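Local coordinates for cobalamin biosynthesis protein CobN (Mycobacterium tuberculosis, PDB 7C6O) that probably serves as the large, catalytic subunit of cobaltochelatase, which inserts cobalt into the corrin ring during cobalamin biosynthesis, at residues N204-A218 and I337-A350. Numbering follows the deposited sequence.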
ATOM      1  N   ASN A 204      -9.133  21.221 -27.118  1.00 22.77           N
ATOM      2  CA  ASN A 204      -9.644  21.005 -25.762  0.54 23.65           C
ATOM      3  C   ASN A 204      -8.522  21.256 -24.754  1.00 22.57           C
ATOM      4  O   ASN A 204      -7.994  20.351 -24.107  1.00 21.62           O
ATOM      5  CB  ASN A 204     -10.214  19.599 -25.622  0.54 24.58           C
ATOM      6  CG  ASN A 204     -11.670  19.513 -26.038  0.54 24.72           C
ATOM      7  OD1 ASN A 204     -12.368  20.524 -26.124  0.54 26.78           O
ATOM      8  ND2 ASN A 204     -12.141  18.295 -26.287  0.54 22.77           N
ATOM      9  N   THR A 205      -8.154  22.529 -24.631  1.00 20.25           N
ATOM     10  CA  THR A 205      -7.084  22.928 -23.726  1.00 20.92           C
ATOM     11  C   THR A 205      -7.590  23.739 -22.541  1.00 19.93           C
ATOM     12  O   THR A 205      -6.778  24.269 -21.774  1.00 18.06           O
ATOM     13  CB  THR A 205      -6.010  23.716 -24.482  1.00 21.51           C
ATOM     14  OG1 THR A 205      -6.608  24.834 -25.151  1.00 21.89           O
ATOM     15  CG2 THR A 205      -5.318  22.823 -25.503  1.00 23.30           C
ATOM     16  N   GLY A 206      -8.910  23.835 -22.364  1.00 18.95           N
ATOM     17  CA  GLY A 206      -9.447  24.608 -21.257  1.00 20.32           C
ATOM     18  C   GLY A 206      -9.002  24.096 -19.899  1.00 19.60           C
ATOM     19  O   GLY A 206      -8.769  24.881 -18.977  1.00 19.39           O
ATOM     20  N   TYR A 207      -8.878  22.773 -19.753  1.00 16.32           N
ATOM     21  CA  TYR A 207      -8.416  22.230 -18.478  1.00 17.61           C
ATOM     22  C   TYR A 207      -6.970  22.623 -18.199  1.00 20.11           C
ATOM     23  O   TYR A 207      -6.593  22.807 -17.035  1.00 19.80           O
ATOM     24  CB  TYR A 207      -8.590  20.707 -18.441  1.00 16.62           C
ATOM     25  CG  TYR A 207      -7.650  19.895 -19.317  1.00 16.67           C
ATOM     26  CD1 TYR A 207      -6.675  19.080 -18.751  1.00 15.59           C
ATOM     27  CD2 TYR A 207      -7.750  19.929 -20.703  1.00 15.16           C
ATOM     28  CE1 TYR A 207      -5.819  18.325 -19.545  1.00 18.94           C
ATOM     29  CE2 TYR A 207      -6.897  19.178 -21.501  1.00 20.65           C
ATOM     30  CZ  TYR A 207      -5.934  18.381 -20.917  1.00 19.07           C
ATOM     31  OH  TYR A 207      -5.089  17.638 -21.711  1.00 18.70           O
ATOM     32  N   VAL A 208      -6.159  22.777 -19.248  1.00 17.14           N
ATOM     33  CA  VAL A 208      -4.779  23.218 -19.072  1.00 19.37           C
ATOM     34  C   VAL A 208      -4.732  24.697 -18.718  1.00 18.52           C
ATOM     35  O   VAL A 208      -3.951  25.120 -17.858  1.00 16.51           O
ATOM     36  CB  VAL A 208      -3.961  22.909 -20.341  1.00 20.44           C
ATOM     37  CG1 VAL A 208      -2.547  23.462 -20.221  1.00 16.76           C
ATOM     38  CG2 VAL A 208      -3.931  21.410 -20.602  1.00 19.93           C
ATOM     39  N   GLU A 209      -5.564  25.509 -19.380  1.00 16.89           N
ATOM     40  CA  GLU A 209      -5.619  26.935 -19.072  1.00 18.18           C
ATOM     41  C   GLU A 209      -5.986  27.171 -17.613  1.00 19.00           C
ATOM     42  O   GLU A 209      -5.406  28.040 -16.948  1.00 17.88           O
ATOM     43  CB  GLU A 209      -6.627  27.628 -19.993  1.00 16.03           C
ATOM     44  CG  GLU A 209      -6.880  29.087 -19.651  1.00 18.35           C
ATOM     45  CD  GLU A 209      -5.669  29.960 -19.908  1.00 23.09           C
ATOM     46  OE1 GLU A 209      -4.839  29.581 -20.762  1.00 21.74           O
ATOM     47  OE2 GLU A 209      -5.545  31.018 -19.253  1.00 25.15           O
ATOM     48  N   ALA A 210      -6.944  26.400 -17.096  1.00 17.39           N
ATOM     49  CA  ALA A 210      -7.367  26.580 -15.712  1.00 17.30           C
ATOM     50  C   ALA A 210      -6.233  26.277 -14.745  1.00 14.30           C
ATOM     51  O   ALA A 210      -6.039  26.998 -13.759  1.00 15.78           O
ATOM     52  CB  ALA A 210      -8.577  25.699 -15.415  1.00 16.70           C
ATOM     53  N   LEU A 211      -5.471  25.212 -15.008  1.00 15.88           N
ATOM     54  CA  LEU A 211      -4.337  24.897 -14.146  1.00 16.12           C
ATOM     55  C   LEU A 211      -3.260  25.968 -14.248  1.00 19.09           C
ATOM     56  O   LEU A 211      -2.633  26.323 -13.242  1.00 15.08           O
ATOM     57  CB  LEU A 211      -3.768  23.522 -14.496  1.00 15.53           C
ATOM     58  CG  LEU A 211      -2.654  23.027 -13.568  1.00 17.15           C
ATOM     59  CD1 LEU A 211      -3.096  23.118 -12.110  1.00 15.85           C
ATOM     60  CD2 LEU A 211      -2.242  21.605 -13.915  1.00 18.55           C
ATOM     61  N   CYS A 212      -3.038  26.504 -15.453  1.00 16.74           N
ATOM     62  CA  CYS A 212      -2.078  27.593 -15.612  1.00 16.95           C
ATOM     63  C   CYS A 212      -2.491  28.817 -14.805  1.00 18.52           C
ATOM     64  O   CYS A 212      -1.650  29.460 -14.166  1.00 20.05           O
ATOM     65  CB  CYS A 212      -1.925  27.954 -17.091  1.00 17.85           C
ATOM     66  SG  CYS A 212      -1.020  26.742 -18.078  1.00 20.63           S
ATOM     67  N   ARG A 213      -3.783  29.160 -14.822  1.00 20.43           N
ATOM     68  CA  ARG A 213      -4.249  30.301 -14.038  1.00 19.53           C
ATOM     69  C   ARG A 213      -4.088  30.049 -12.542  1.00 19.07           C
ATOM     70  O   ARG A 213      -3.755  30.969 -11.786  1.00 19.64           O
ATOM     71  CB  ARG A 213      -5.704  30.614 -14.382  1.00 22.26           C
ATOM     72  CG  ARG A 213      -5.893  31.145 -15.794  1.00 25.85           C
ATOM     73  CD  ARG A 213      -7.336  31.514 -16.072  1.00 31.68           C
ATOM     74  NE  ARG A 213      -7.514  31.960 -17.451  1.00 40.37           N
ATOM     75  CZ  ARG A 213      -8.672  32.364 -17.964  1.00 47.71           C
ATOM     76  NH1 ARG A 213      -9.764  32.382 -17.211  1.00 49.44           N
ATOM     77  NH2 ARG A 213      -8.737  32.751 -19.231  1.00 50.88           N
ATOM     78  N   ALA A 214      -4.310  28.809 -12.098  1.00 19.97           N
ATOM     79  CA  ALA A 214      -4.100  28.487 -10.691  1.00 18.08           C
ATOM     80  C   ALA A 214      -2.629  28.607 -10.312  1.00 18.37           C
ATOM     81  O   ALA A 214      -2.301  29.034  -9.198  1.00 19.51           O
ATOM     82  CB  ALA A 214      -4.621  27.081 -10.388  1.00 14.93           C
ATOM     83  N   ILE A 215      -1.730  28.226 -11.224  1.00 17.65           N
ATOM     84  CA  ILE A 215      -0.297  28.382 -10.980  1.00 17.89           C
ATOM     85  C   ILE A 215       0.060  29.854 -10.833  1.00 20.31           C
ATOM     86  O   ILE A 215       0.831  30.238  -9.943  1.00 20.29           O
ATOM     87  CB  ILE A 215       0.506  27.711 -12.110  1.00 20.96           C
ATOM     88  CG1 ILE A 215       0.358  26.189 -12.032  1.00 16.25           C
ATOM     89  CG2 ILE A 215       1.971  28.128 -12.056  1.00 21.43           C
ATOM     90  CD1 ILE A 215       0.854  25.470 -13.267  1.00 15.05           C
ATOM     91  N   GLU A 216      -0.501  30.702 -11.700  1.00 20.37           N
ATOM     92  CA  GLU A 216      -0.281  32.139 -11.578  1.00 21.40           C
ATOM     93  C   GLU A 216      -0.847  32.677 -10.268  1.00 22.50           C
ATOM     94  O   GLU A 216      -0.217  33.516  -9.614  1.00 23.20           O
ATOM     95  CB  GLU A 216      -0.894  32.862 -12.783  1.00 24.55           C
ATOM     96  CG  GLU A 216      -0.060  32.712 -14.054  1.00 27.27           C
ATOM     97  CD  GLU A 216      -0.855  32.920 -15.332  1.00 26.22           C
ATOM     98  OE1 GLU A 216      -2.104  32.872 -15.286  1.00 23.24           O
ATOM     99  OE2 GLU A 216      -0.222  33.123 -16.390  1.00 24.70           O
ATOM    100  N   ASP A 217      -2.026  32.194  -9.860  1.00 21.57           N
ATOM    101  CA  ASP A 217      -2.592  32.610  -8.580  1.00 23.58           C
ATOM    102  C   ASP A 217      -1.675  32.252  -7.420  1.00 27.02           C
ATOM    103  O   ASP A 217      -1.615  32.986  -6.426  1.00 28.77           O
ATOM    104  CB  ASP A 217      -3.966  31.974  -8.372  1.00 23.63           C
ATOM    105  CG  ASP A 217      -5.007  32.501  -9.336  1.00 26.45           C
ATOM    106  OD1 ASP A 217      -4.739  33.521 -10.000  1.00 24.77           O
ATOM    107  OD2 ASP A 217      -6.093  31.888  -9.434  1.00 25.74           O
ATOM    108  N   ALA A 218      -0.962  31.132  -7.523  1.00 26.32           N
ATOM    109  CA  ALA A 218       0.008  30.729  -6.513  1.00 26.02           C
ATOM    110  C   ALA A 218       1.349  31.436  -6.665  1.00 26.51           C
ATOM    111  O   ALA A 218       2.282  31.133  -5.915  1.00 28.06           O
ATOM    112  CB  ALA A 218       0.215  29.212  -6.561  1.00 24.89           C
ATOM    113  N   ILE A 337     -15.927  14.330 -26.340  1.00 29.73           N
ATOM    114  CA  ILE A 337     -15.390  14.372 -24.987  1.00 31.43           C
ATOM    115  C   ILE A 337     -14.695  15.705 -24.761  1.00 31.71           C
ATOM    116  O   ILE A 337     -14.002  16.220 -25.648  1.00 33.14           O
ATOM    117  CB  ILE A 337     -14.419  13.198 -24.757  1.00 35.64           C
ATOM    118  CG1 ILE A 337     -15.133  11.866 -24.989  1.00 36.37           C
ATOM    119  CG2 ILE A 337     -13.815  13.260 -23.363  1.00 37.74           C
ATOM    120  CD1 ILE A 337     -14.190  10.690 -25.131  1.00 38.08           C
ATOM    121  N   SER A 338     -14.881  16.266 -23.570  1.00 28.57           N
ATOM    122  CA  SER A 338     -14.153  17.447 -23.140  1.00 28.77           C
ATOM    123  C   SER A 338     -13.782  17.284 -21.673  1.00 26.84           C
ATOM    124  O   SER A 338     -14.531  16.690 -20.893  1.00 22.97           O
ATOM    125  CB  SER A 338     -14.975  18.725 -23.341  1.00 35.26           C
ATOM    126  OG  SER A 338     -14.281  19.857 -22.849  1.00 43.17           O
ATOM    127  N   TYR A 339     -12.614  17.798 -21.307  1.00 27.17           N
ATOM    128  CA  TYR A 339     -12.156  17.773 -19.924  1.00 28.22           C
ATOM    129  C   TYR A 339     -12.412  19.137 -19.297  1.00 28.11           C
ATOM    130  O   TYR A 339     -11.892  20.153 -19.771  1.00 31.16           O
ATOM    131  CB  TYR A 339     -10.680  17.387 -19.841  1.00 31.67           C
ATOM    132  CG  TYR A 339     -10.456  15.900 -20.019  1.00 36.92           C
ATOM    133  CD1 TYR A 339     -10.242  15.353 -21.277  1.00 39.46           C
ATOM    134  CD2 TYR A 339     -10.480  15.041 -18.925  1.00 41.46           C
ATOM    135  CE1 TYR A 339     -10.045  13.995 -21.442  1.00 42.90           C
ATOM    136  CE2 TYR A 339     -10.283  13.682 -19.080  1.00 45.33           C
ATOM    137  CZ  TYR A 339     -10.067  13.164 -20.340  1.00 47.57           C
ATOM    138  OH  TYR A 339      -9.872  11.809 -20.496  1.00 50.73           O
ATOM    139  N   VAL A 340     -13.223  19.154 -18.244  1.00 22.34           N
ATOM    140  CA  VAL A 340     -13.656  20.379 -17.583  1.00 20.55           C
ATOM    141  C   VAL A 340     -12.963  20.458 -16.230  1.00 19.66           C
ATOM    142  O   VAL A 340     -12.995  19.498 -15.451  1.00 18.36           O
ATOM    143  CB  VAL A 340     -15.185  20.417 -17.433  1.00 24.63           C
ATOM    144  CG1 VAL A 340     -15.624  21.710 -16.783  1.00 24.73           C
ATOM    145  CG2 VAL A 340     -15.850  20.244 -18.791  1.00 28.18           C
ATOM    146  N   ALA A 341     -12.346  21.601 -15.946  1.00 21.25           N
ATOM    147  CA  ALA A 341     -11.501  21.736 -14.771  1.00 21.48           C
ATOM    148  C   ALA A 341     -12.284  22.223 -13.558  1.00 20.57           C
ATOM    149  O   ALA A 341     -13.253  22.980 -13.673  1.00 20.73           O
ATOM    150  CB  ALA A 341     -10.342  22.693 -15.050  1.00 21.13           C
ATOM    151  N   ASP A 342     -11.838  21.772 -12.382  1.00 18.19           N
ATOM    152  CA  ASP A 342     -12.344  22.216 -11.092  1.00 16.38           C
ATOM    153  C   ASP A 342     -11.383  23.267 -10.557  1.00 16.81           C
ATOM    154  O   ASP A 342     -10.254  22.918 -10.176  1.00 14.67           O
ATOM    155  CB  ASP A 342     -12.441  21.029 -10.127  1.00 17.11           C
ATOM    156  CG  ASP A 342     -13.017  21.400  -8.762  1.00 21.29           C
ATOM    157  OD1 ASP A 342     -12.660  22.456  -8.201  1.00 21.84           O
ATOM    158  OD2 ASP A 342     -13.826  20.606  -8.237  1.00 23.73           O
ATOM    159  N   PRO A 343     -11.769  24.546 -10.508  1.00 18.23           N
ATOM    160  CA  PRO A 343     -10.799  25.586 -10.116  1.00 18.27           C
ATOM    161  C   PRO A 343     -10.235  25.399  -8.718  1.00 17.23           C
ATOM    162  O   PRO A 343      -9.055  25.694  -8.486  1.00 18.63           O
ATOM    163  CB  PRO A 343     -11.615  26.882 -10.230  1.00 20.69           C
ATOM    164  CG  PRO A 343     -12.738  26.550 -11.162  1.00 24.05           C
ATOM    165  CD  PRO A 343     -13.070  25.116 -10.896  1.00 19.65           C
ATOM    166  N   GLU A 344     -11.047  24.921  -7.774  1.00 16.52           N
ATOM    167  CA  GLU A 344     -10.543  24.704  -6.422  1.00 16.55           C
ATOM    168  C   GLU A 344      -9.494  23.599  -6.397  1.00 13.52           C
ATOM    169  O   GLU A 344      -8.448  23.744  -5.752  1.00 15.82           O
ATOM    170  CB  GLU A 344     -11.704  24.385  -5.477  1.00 18.65           C
ATOM    171  CG  GLU A 344     -11.319  24.331  -4.004  1.00 18.74           C
ATOM    172  CD  GLU A 344     -10.727  22.993  -3.601  1.00 18.85           C
ATOM    173  OE1 GLU A 344     -11.091  21.968  -4.219  1.00 19.14           O
ATOM    174  OE2 GLU A 344      -9.892  22.968  -2.672  1.00 20.41           O
ATOM    175  N   ARG A 345      -9.747  22.489  -7.098  1.00 14.08           N
ATOM    176  CA  ARG A 345      -8.746  21.431  -7.176  1.00 12.72           C
ATOM    177  C   ARG A 345      -7.533  21.864  -7.991  1.00 17.24           C
ATOM    178  O   ARG A 345      -6.418  21.397  -7.732  1.00 15.74           O
ATOM    179  CB  ARG A 345      -9.361  20.161  -7.762  1.00 12.56           C
ATOM    180  CG  ARG A 345     -10.373  19.459  -6.855  1.00 15.12           C
ATOM    181  CD  ARG A 345      -9.702  18.785  -5.654  1.00 13.22           C
ATOM    182  NE  ARG A 345      -9.500  19.704  -4.535  1.00 13.00           N
ATOM    183  CZ  ARG A 345      -8.843  19.395  -3.421  1.00 16.14           C
ATOM    184  NH1 ARG A 345      -8.313  18.187  -3.272  1.00 12.91           N
ATOM    185  NH2 ARG A 345      -8.710  20.294  -2.454  1.00 15.28           N
ATOM    186  N   CYS A 346      -7.729  22.743  -8.978  1.00 16.94           N
ATOM    187  CA  CYS A 346      -6.590  23.329  -9.677  1.00 15.69           C
ATOM    188  C   CYS A 346      -5.674  24.057  -8.704  1.00 15.50           C
ATOM    189  O   CYS A 346      -4.445  23.992  -8.826  1.00 15.87           O
ATOM    190  CB  CYS A 346      -7.068  24.287 -10.769  1.00 16.08           C
ATOM    191  SG  CYS A 346      -7.680  23.487 -12.266  1.00 18.16           S
ATOM    192  N   ALA A 347      -6.259  24.747  -7.723  1.00 16.46           N
ATOM    193  CA  ALA A 347      -5.460  25.460  -6.732  1.00 18.75           C
ATOM    194  C   ALA A 347      -4.651  24.496  -5.873  1.00 19.62           C
ATOM    195  O   ALA A 347      -3.505  24.792  -5.511  1.00 18.29           O
ATOM    196  CB  ALA A 347      -6.365  26.331  -5.860  1.00 17.18           C
ATOM    197  N   ARG A 348      -5.226  23.340  -5.537  1.00 18.72           N
ATOM    198  CA  ARG A 348      -4.491  22.355  -4.749  1.00 17.35           C
ATOM    199  C   ARG A 348      -3.322  21.783  -5.540  1.00 16.97           C
ATOM    200  O   ARG A 348      -2.209  21.659  -5.016  1.00 16.70           O
ATOM    201  CB  ARG A 348      -5.430  21.239  -4.288  1.00 15.55           C
ATOM    202  CG  ARG A 348      -4.723  20.077  -3.600  1.00 16.41           C
ATOM    203  CD  ARG A 348      -4.214  20.449  -2.208  1.00 17.20           C
ATOM    204  NE  ARG A 348      -5.305  20.656  -1.258  1.00 14.78           N
ATOM    205  CZ  ARG A 348      -5.608  21.824  -0.700  1.00 17.84           C
ATOM    206  NH1 ARG A 348      -4.894  22.906  -0.980  1.00 15.28           N
ATOM    207  NH2 ARG A 348      -6.624  21.911   0.150  1.00 15.27           N
ATOM    208  N   VAL A 349      -3.552  21.426  -6.806  1.00 15.92           N
ATOM    209  CA  VAL A 349      -2.465  20.914  -7.640  1.00 15.41           C
ATOM    210  C   VAL A 349      -1.408  21.991  -7.850  1.00 16.88           C
ATOM    211  O   VAL A 349      -0.205  21.742  -7.706  1.00 15.90           O
ATOM    212  CB  VAL A 349      -3.009  20.396  -8.983  1.00 17.64           C
ATOM    213  CG1 VAL A 349      -1.857  19.955  -9.878  1.00 18.55           C
ATOM    214  CG2 VAL A 349      -3.980  19.248  -8.761  1.00 14.69           C
ATOM    215  N   ALA A 350      -1.845  23.206  -8.192  1.00 17.66           N
ATOM    216  CA  ALA A 350      -0.905  24.306  -8.388  1.00 17.14           C
ATOM    217  C   ALA A 350      -0.151  24.623  -7.104  1.00 16.90           C
ATOM    218  O   ALA A 350       1.066  24.845  -7.128  1.00 14.26           O
ATOM    219  CB  ALA A 350      -1.642  25.546  -8.893  1.00 13.37           C
TER
HETATM  220  O   HOH W   1     -10.543  21.321 -21.511  1.00 27.01           O
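A210 CB of helix 206-217 lies 3.5 Å from A341 CB, at the end of strand 337-341, and also touches C346 SG; small side chains like these make the closest apolar touches, and two tyrosines a large share of the rest. One turn on, A214 sits over helix 343-350: its CB is 3.7 Å from both C346 CB and A350 CB. The methyl of A350 in turn rests on the backbone of helix 206-217 at I215 N, with I215 CG1 beside it. Because mostly alanines and a cysteine meet here, the two helix axes approach to 8.3 Å while crossing at -57°. L211 reaches this layer by one branch: with CG anti to the backbone N (chi1 -175°), CD1 comes to 4.1 Å from V349 CG1, the two side chains crossing at about a right angle.

The aromatic part lies toward the start of the helix. Y207 and Y339 run side by side in the same direction, their ring planes inclined at 43°; it is Y339 CB, rather than its ring, that makes a CH-pi contact over a face of the Y207 ring, 4.3 Å from the centroid. V208 CG2 lies over the opposite face, so the ring is held between the two.

At the same end a water links the backbones, accepting from Y207 N (2.8 Å) and donating to Y339 O at a short 2.5 Å. N204 ND2 lies 2.9 Å from I337 O. Separately, at the strand-helix junction, D342 caps helix 343-350 by accepting from R345 N, and its other carboxylate oxygen is salt-bridged to R293.

Helix 206-217 thus runs nearly parallel to strand 337-341, at the sheet edge, and across the helix that follows, seated mainly by shape and apolar contact; the clear polar tie is the water bridge.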